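Local coordinates for N-hydroxyarylamine O-acetyltransferase (Bacillus cereus, PDB 4DMO), which acetylates arylamines through an unusual Cys-His-Glu catalytic triad and probably also acts as an N-hydroxyarylamine O-acetyltransferase, at residues A[43-48]-A[68-73]; A[61-66]-A[75-80]. All blocks are in the same frame, centred on the assembly; numbering follows the deposited sequence.

Contact 1. Residues A[43-48]-A[68-73]; sequences LNILEK and GGLCYE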
loop_
_atom_site.group_PDB
_atom_site.type_symbol
_atom_site.label_atom_id
_atom_site.label_comp_id
_atom_site.label_asym_id
_atom_site.label_seq_id
_atom_site.Cartn_x
_atom_site.Cartn_y
_atom_site.Cartn_z
ATOM N N LEU A 43 4.555 1.125 12.389
ATOM C CA LEU A 43 5.306 1.048 13.626
ATOM C C LEU A 43 6.438 2.076 13.695
ATOM O O LEU A 43 6.792 2.498 14.786
ATOM C CB LEU A 43 5.803 -0.392 13.865
ATOM C CG LEU A 43 4.685 -1.455 13.919
ATOM C CD1 LEU A 43 5.257 -2.807 14.197
ATOM C CD2 LEU A 43 3.724 -1.101 15.020
ATOM N N ASN A 44 6.977 2.518 12.558
ATOM C CA ASN A 44 8.066 3.491 12.616
ATOM C C ASN A 44 7.606 4.895 13.030
ATOM O O ASN A 44 8.422 5.712 13.420
ATOM C CB ASN A 44 8.877 3.529 11.306
ATOM C CG ASN A 44 8.170 4.277 10.141
ATOM O OD1 ASN A 44 7.067 4.810 10.259
ATOM N ND2 ASN A 44 8.860 4.329 9.017
ATOM N N ILE A 45 6.301 5.156 12.960
ATOM C CA ILE A 45 5.725 6.408 13.484
ATOM C C ILE A 45 5.709 6.369 14.991
ATOM O O ILE A 45 6.040 7.351 15.659
ATOM C CB ILE A 45 4.260 6.652 12.977
ATOM C CG1 ILE A 45 4.273 6.819 11.467
ATOM C CG2 ILE A 45 3.606 7.858 13.726
ATOM C CD1 ILE A 45 2.887 7.183 10.807
ATOM N N LEU A 46 5.328 5.218 15.530
ATOM C CA LEU A 46 5.229 5.054 16.975
ATOM C C LEU A 46 6.595 4.924 17.664
ATOM O O LEU A 46 6.774 5.351 18.808
ATOM C CB LEU A 46 4.388 3.819 17.275
ATOM C CG LEU A 46 2.970 3.846 16.695
ATOM C CD1 LEU A 46 2.281 2.546 17.038
ATOM C CD2 LEU A 46 2.162 5.053 17.214
ATOM N N GLU A 47 7.524 4.275 16.983
ATOM C CA GLU A 47 8.902 4.198 17.425
ATOM C C GLU A 47 9.676 5.460 17.107
ATOM O O GLU A 47 10.845 5.565 17.450
ATOM C CB GLU A 47 9.589 3.048 16.737
ATOM C CG GLU A 47 8.986 1.734 17.039
ATOM C CD GLU A 47 10.049 0.689 17.208
ATOM O OE1 GLU A 47 10.777 0.413 16.209
ATOM O OE2 GLU A 47 10.152 0.159 18.337
ATOM N N LYS A 48 9.047 6.389 16.392
ATOM C CA LYS A 48 9.683 7.665 16.074
ATOM C C LYS A 48 11.022 7.438 15.408
ATOM O O LYS A 48 12.004 8.099 15.725
ATOM C CB LYS A 48 9.809 8.512 17.340
ATOM C CG LYS A 48 8.446 8.697 18.016
ATOM C CD LYS A 48 8.527 9.450 19.334
ATOM C CE LYS A 48 7.264 10.274 19.582
ATOM N NZ LYS A 48 7.129 10.638 21.022
ATOM N N GLY A 68 7.500 -3.365 6.733
ATOM C CA GLY A 68 6.460 -2.902 5.843
ATOM C C GLY A 68 6.385 -1.421 5.962
ATOM O O GLY A 68 7.351 -0.762 6.403
ATOM N N GLY A 69 5.224 -0.878 5.621
ATOM C CA GLY A 69 5.047 0.550 5.729
ATOM C C GLY A 69 3.643 0.958 5.400
ATOM O O GLY A 69 2.770 0.115 5.201
ATOM N N LEU A 70 3.446 2.268 5.351
ATOM C CA LEU A 70 2.184 2.881 4.951
ATOM C C LEU A 70 2.235 3.269 3.470
ATOM O O LEU A 70 3.228 3.014 2.789
ATOM C CB LEU A 70 1.891 4.115 5.838
ATOM C CG LEU A 70 1.744 3.770 7.342
ATOM C CD1 LEU A 70 1.436 4.970 8.206
ATOM C CD2 LEU A 70 0.686 2.695 7.587
ATOM N N CYS A 71 1.153 3.874 2.977
ATOM C CA CYS A 71 0.976 4.104 1.559
ATOM C C CYS A 71 2.137 4.894 0.960
ATOM O O CYS A 71 2.544 4.618 -0.148
ATOM C CB CYS A 71 -0.361 4.822 1.288
ATOM S SG CYS A 71 -0.440 6.487 1.884
ATOM N N TYR A 72 2.655 5.875 1.701
ATOM C CA TYR A 72 3.709 6.743 1.215
ATOM C C TYR A 72 5.070 6.084 1.287
ATOM O O TYR A 72 6.068 6.702 0.894
ATOM C CB TYR A 72 3.733 8.083 2.004
ATOM C CG TYR A 72 3.770 7.907 3.518
ATOM C CD1 TYR A 72 2.619 8.082 4.291
ATOM C CD2 TYR A 72 4.928 7.510 4.162
ATOM C CE1 TYR A 72 2.641 7.894 5.686
ATOM C CE2 TYR A 72 4.955 7.319 5.542
ATOM C CZ TYR A 72 3.825 7.522 6.297
ATOM O OH TYR A 72 3.864 7.319 7.641
ATOM N N GLU A 73 5.115 4.864 1.833
ATOM C CA GLU A 73 6.312 4.036 1.770
ATOM C C GLU A 73 6.137 2.881 0.763
ATOM O O GLU A 73 7.037 2.600 -0.021
ATOM C CB GLU A 73 6.678 3.495 3.165
ATOM C CG GLU A 73 6.986 4.568 4.198
ATOM C CD GLU A 73 7.039 4.030 5.641
ATOM O OE1 GLU A 73 8.091 4.136 6.301
ATOM O OE2 GLU A 73 6.031 3.484 6.119
HETATM O O HOH W 1 5.203 3.561 8.682
HETATM O O HOH W 2 6.193 6.760 8.376
#
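The Arg-Gly-Gly-Leu-Cys-Tyr-Glu signature of arylamine N-acetyltransferases carries the triad cysteine, Cys71, at the start of a helix, and here Glu73 of that signature meets Asn44 of the short helix 43-46. Asn44 ND2 donates to Glu73 OE1 over 2.8 Å in a bent bond (130° at the hydrogen). The oxygen is approached on its syn side, and the amide and carboxylate planes stand 44° apart. Extended beyond CG, the Glu73 side chain leaves OE2 close to the first turn of its own helix, where its anti lone pair accepts the N-H of the N-cap residue, Leu70 N, at 3.0 Å. Lys61 forms a salt bridge to OE1, so the buried carboxylate is gripped on both oxygens. One water joins Asn44 OD1 to Glu73 OE2; a second water, in the plane of the Tyr72 ring at its edge, joins the same OD1 to Tyr72 OH. Beside this polar network Ile45 points CD1 at Leu70 CD1, 3.7 Å away, and at Tyr72 OH, 3.3 Å away, while Leu70 CB lies over one face of the tyrosine ring, toward its rim. Helix 195-207 closes this apolar side, with Ile205 touching both Ile45 and Tyr72; helix 55-64 supplies Lys61 and Leu58 on the side of Glu73.

Contact 2. Residues A[61-66]-A[75-80]; sequences KILVNN and NPTMYY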
loop_
_atom_site.group_PDB
_atom_site.type_symbol
_atom_site.label_atom_id
_atom_site.label_comp_id
_atom_site.label_asym_id
_atom_site.label_seq_id
_atom_site.Cartn_x
_atom_site.Cartn_y
_atom_site.Cartn_z
ATOM N N LYS A 61 14.768 -0.143 4.716
ATOM C CA LYS A 61 13.671 -0.472 5.621
ATOM C C LYS A 61 12.866 -1.677 5.111
ATOM O O LYS A 61 12.687 -2.678 5.825
ATOM C CB LYS A 61 12.746 0.747 5.846
ATOM C CG LYS A 61 11.642 0.447 6.858
ATOM C CD LYS A 61 10.473 1.426 6.848
ATOM C CE LYS A 61 9.446 1.061 7.927
ATOM N NZ LYS A 61 8.051 1.439 7.489
ATOM N N ILE A 62 12.413 -1.609 3.865
ATOM C CA ILE A 62 11.462 -2.581 3.357
ATOM C C ILE A 62 12.140 -3.827 2.830
ATOM O O ILE A 62 11.694 -4.937 3.099
ATOM C CB ILE A 62 10.592 -1.998 2.163
ATOM C CG1 ILE A 62 9.903 -0.695 2.539
ATOM C CG2 ILE A 62 9.533 -2.988 1.718
ATOM C CD1 ILE A 62 8.745 -0.869 3.445
ATOM N N LEU A 63 13.185 -3.652 2.028
ATOM C CA LEU A 63 13.763 -4.795 1.320
ATOM C C LEU A 63 14.856 -5.480 2.144
ATOM O O LEU A 63 14.892 -6.699 2.251
ATOM C CB LEU A 63 14.299 -4.379 -0.054
ATOM C CG LEU A 63 13.333 -3.578 -0.917
ATOM C CD1 LEU A 63 13.955 -3.255 -2.263
ATOM C CD2 LEU A 63 12.016 -4.322 -1.114
ATOM N N VAL A 64 15.724 -4.690 2.753
ATOM C CA VAL A 64 16.827 -5.247 3.521
ATOM C C VAL A 64 16.357 -5.663 4.911
ATOM O O VAL A 64 16.549 -6.808 5.305
ATOM C CB VAL A 64 18.014 -4.249 3.637
ATOM C CG1 VAL A 64 19.122 -4.825 4.528
ATOM C CG2 VAL A 64 18.570 -3.896 2.250
ATOM N N ASN A 65 15.727 -4.746 5.639
ATOM C CA ASN A 65 15.319 -5.033 7.016
ATOM C C ASN A 65 13.938 -5.704 7.152
ATOM O O ASN A 65 13.430 -5.882 8.243
ATOM C CB ASN A 65 15.375 -3.747 7.839
ATOM C CG ASN A 65 16.805 -3.291 8.091
ATOM O OD1 ASN A 65 17.724 -4.096 8.040
ATOM N ND2 ASN A 65 16.992 -2.010 8.376
ATOM N N ASN A 66 13.361 -6.079 6.024
ATOM C CA ASN A 66 12.112 -6.831 5.943
ATOM C C ASN A 66 10.950 -6.244 6.760
ATOM O O ASN A 66 10.192 -6.973 7.383
ATOM C CB ASN A 66 12.363 -8.309 6.290
ATOM C CG ASN A 66 12.822 -9.108 5.073
ATOM O OD1 ASN A 66 12.125 -10.008 4.590
ATOM N ND2 ASN A 66 13.992 -8.737 4.531
ATOM N N ASN A 75 3.932 2.471 -1.837
ATOM C CA ASN A 75 3.758 2.848 -3.227
ATOM C C ASN A 75 5.008 3.458 -3.871
ATOM O O ASN A 75 5.332 3.131 -5.023
ATOM C CB ASN A 75 2.511 3.719 -3.409
ATOM C CG ASN A 75 1.265 2.905 -3.358
ATOM O OD1 ASN A 75 1.238 1.787 -3.845
ATOM N ND2 ASN A 75 0.231 3.430 -2.716
ATOM N N PRO A 76 5.748 4.302 -3.130
ATOM C CA PRO A 76 7.034 4.723 -3.706
ATOM C C PRO A 76 8.017 3.563 -3.853
ATOM O O PRO A 76 8.771 3.540 -4.820
ATOM C CB PRO A 76 7.544 5.746 -2.706
ATOM C CG PRO A 76 6.267 6.329 -2.118
ATOM C CD PRO A 76 5.366 5.130 -1.978
ATOM N N THR A 77 7.989 2.598 -2.944
ATOM C CA THR A 77 8.824 1.411 -3.112
ATOM C C THR A 77 8.561 0.749 -4.459
ATOM O O THR A 77 9.490 0.372 -5.152
ATOM C CB THR A 77 8.581 0.355 -1.997
ATOM O OG1 THR A 77 8.924 0.910 -0.740
ATOM C CG2 THR A 77 9.424 -0.893 -2.211
ATOM N N MET A 78 7.282 0.569 -4.798
ATOM C CA MET A 78 6.894 -0.112 -6.028
ATOM C C MET A 78 7.247 0.792 -7.212
ATOM O O MET A 78 7.847 0.373 -8.194
ATOM C CB MET A 78 5.403 -0.452 -5.996
ATOM C CG MET A 78 4.821 -0.943 -7.327
ATOM S SD MET A 78 5.527 -2.496 -7.939
ATOM C CE MET A 78 4.705 -3.672 -6.891
ATOM N N TYR A 79 6.918 2.056 -7.074
ATOM C CA TYR A 79 7.363 3.056 -8.023
ATOM C C TYR A 79 8.850 2.880 -8.416
ATOM O O TYR A 79 9.147 2.753 -9.598
ATOM C CB TYR A 79 7.135 4.434 -7.413
ATOM C CG TYR A 79 7.808 5.556 -8.145
ATOM C CD1 TYR A 79 7.342 5.964 -9.373
ATOM C CD2 TYR A 79 8.900 6.228 -7.589
ATOM C CE1 TYR A 79 7.939 6.992 -10.049
ATOM C CE2 TYR A 79 9.499 7.266 -8.253
ATOM C CZ TYR A 79 9.006 7.643 -9.490
ATOM O OH TYR A 79 9.579 8.662 -10.184
ATOM N N TYR A 80 9.775 2.870 -7.447
ATOM C CA TYR A 80 11.210 2.717 -7.759
ATOM C C TYR A 80 11.517 1.410 -8.460
ATOM O O TYR A 80 12.270 1.392 -9.438
ATOM C CB TYR A 80 12.110 2.841 -6.516
ATOM C CG TYR A 80 12.080 4.223 -5.899
ATOM C CD1 TYR A 80 12.507 5.337 -6.598
ATOM C CD2 TYR A 80 11.576 4.408 -4.626
ATOM C CE1 TYR A 80 12.448 6.575 -6.029
ATOM C CE2 TYR A 80 11.512 5.623 -4.060
ATOM C CZ TYR A 80 11.944 6.714 -4.755
ATOM O OH TYR A 80 11.877 7.949 -4.163
#
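In Ile62 and Thr77 the first torsions (chi1 -54° and -62°) set CG1 of the one and OG1 of the other beside their own backbone N, and those two atoms are the ones that meet, 3.8 Å apart. The side chains cross at a slant, each leaving its helix toward the other, and the CA atoms of Ile62 and Thr77, the nearest pair between the segments, remain 8.0 Å apart. The Thr77 hydroxyl, however, has its polar partner in its own helix: OG1 is hydrogen-bonded to Glu73 O, one turn earlier, so Ile62 CG1 packs on an oxygen already engaged. The threonine methyl meets the next residue, CG2 lying 4.4 Å from Leu63 CD2, a looser approach. Thr77 thus lies against two successive residues of helix 55-64, and Leu58, one turn before Ile62, touches it as well.

Just beyond, the helix 55-64 gives way to a turn: Asn66 ND2 reaches back to Val64 O at 3.3 Å, the donor standing well above the carbonyl plane. Helix 5-14 lies along the same region, Arg13 packing on Leu63 and binding Ile62 O through NE. Between the two segments themselves the contact is a modest van der Waals packing of Ile62 and Leu63 on Thr77, with neither a hydrogen bond nor a salt bridge; the charged link between the helices, Lys61 to Glu73, lies just outside it. Threonine can join such packing in a buried setting because a main-chain carbonyl of its own helix takes up the hydroxyl.

Overall arrangement
Both contacts are buried and both use helix 71-84: contact 1 at its N-terminal end, contact 2 about a turn further on. Their segments alternate along the chain, so helices 43-46 and 55-64, consecutive in sequence, are each brought against the same later helix. The chemistry changes with place. At the helix start, beside the triad cysteine, contact 1 mixes a charged group, an amide and ordered waters with a small apolar patch, whereas contact 2 is van der Waals packing between helix flanks. Lys61, from a segment of contact 2, reaches Glu73 and Gly68 of contact 1, so helix 55-64 serves contact 1 electrostatically and contact 2 by apolar packing.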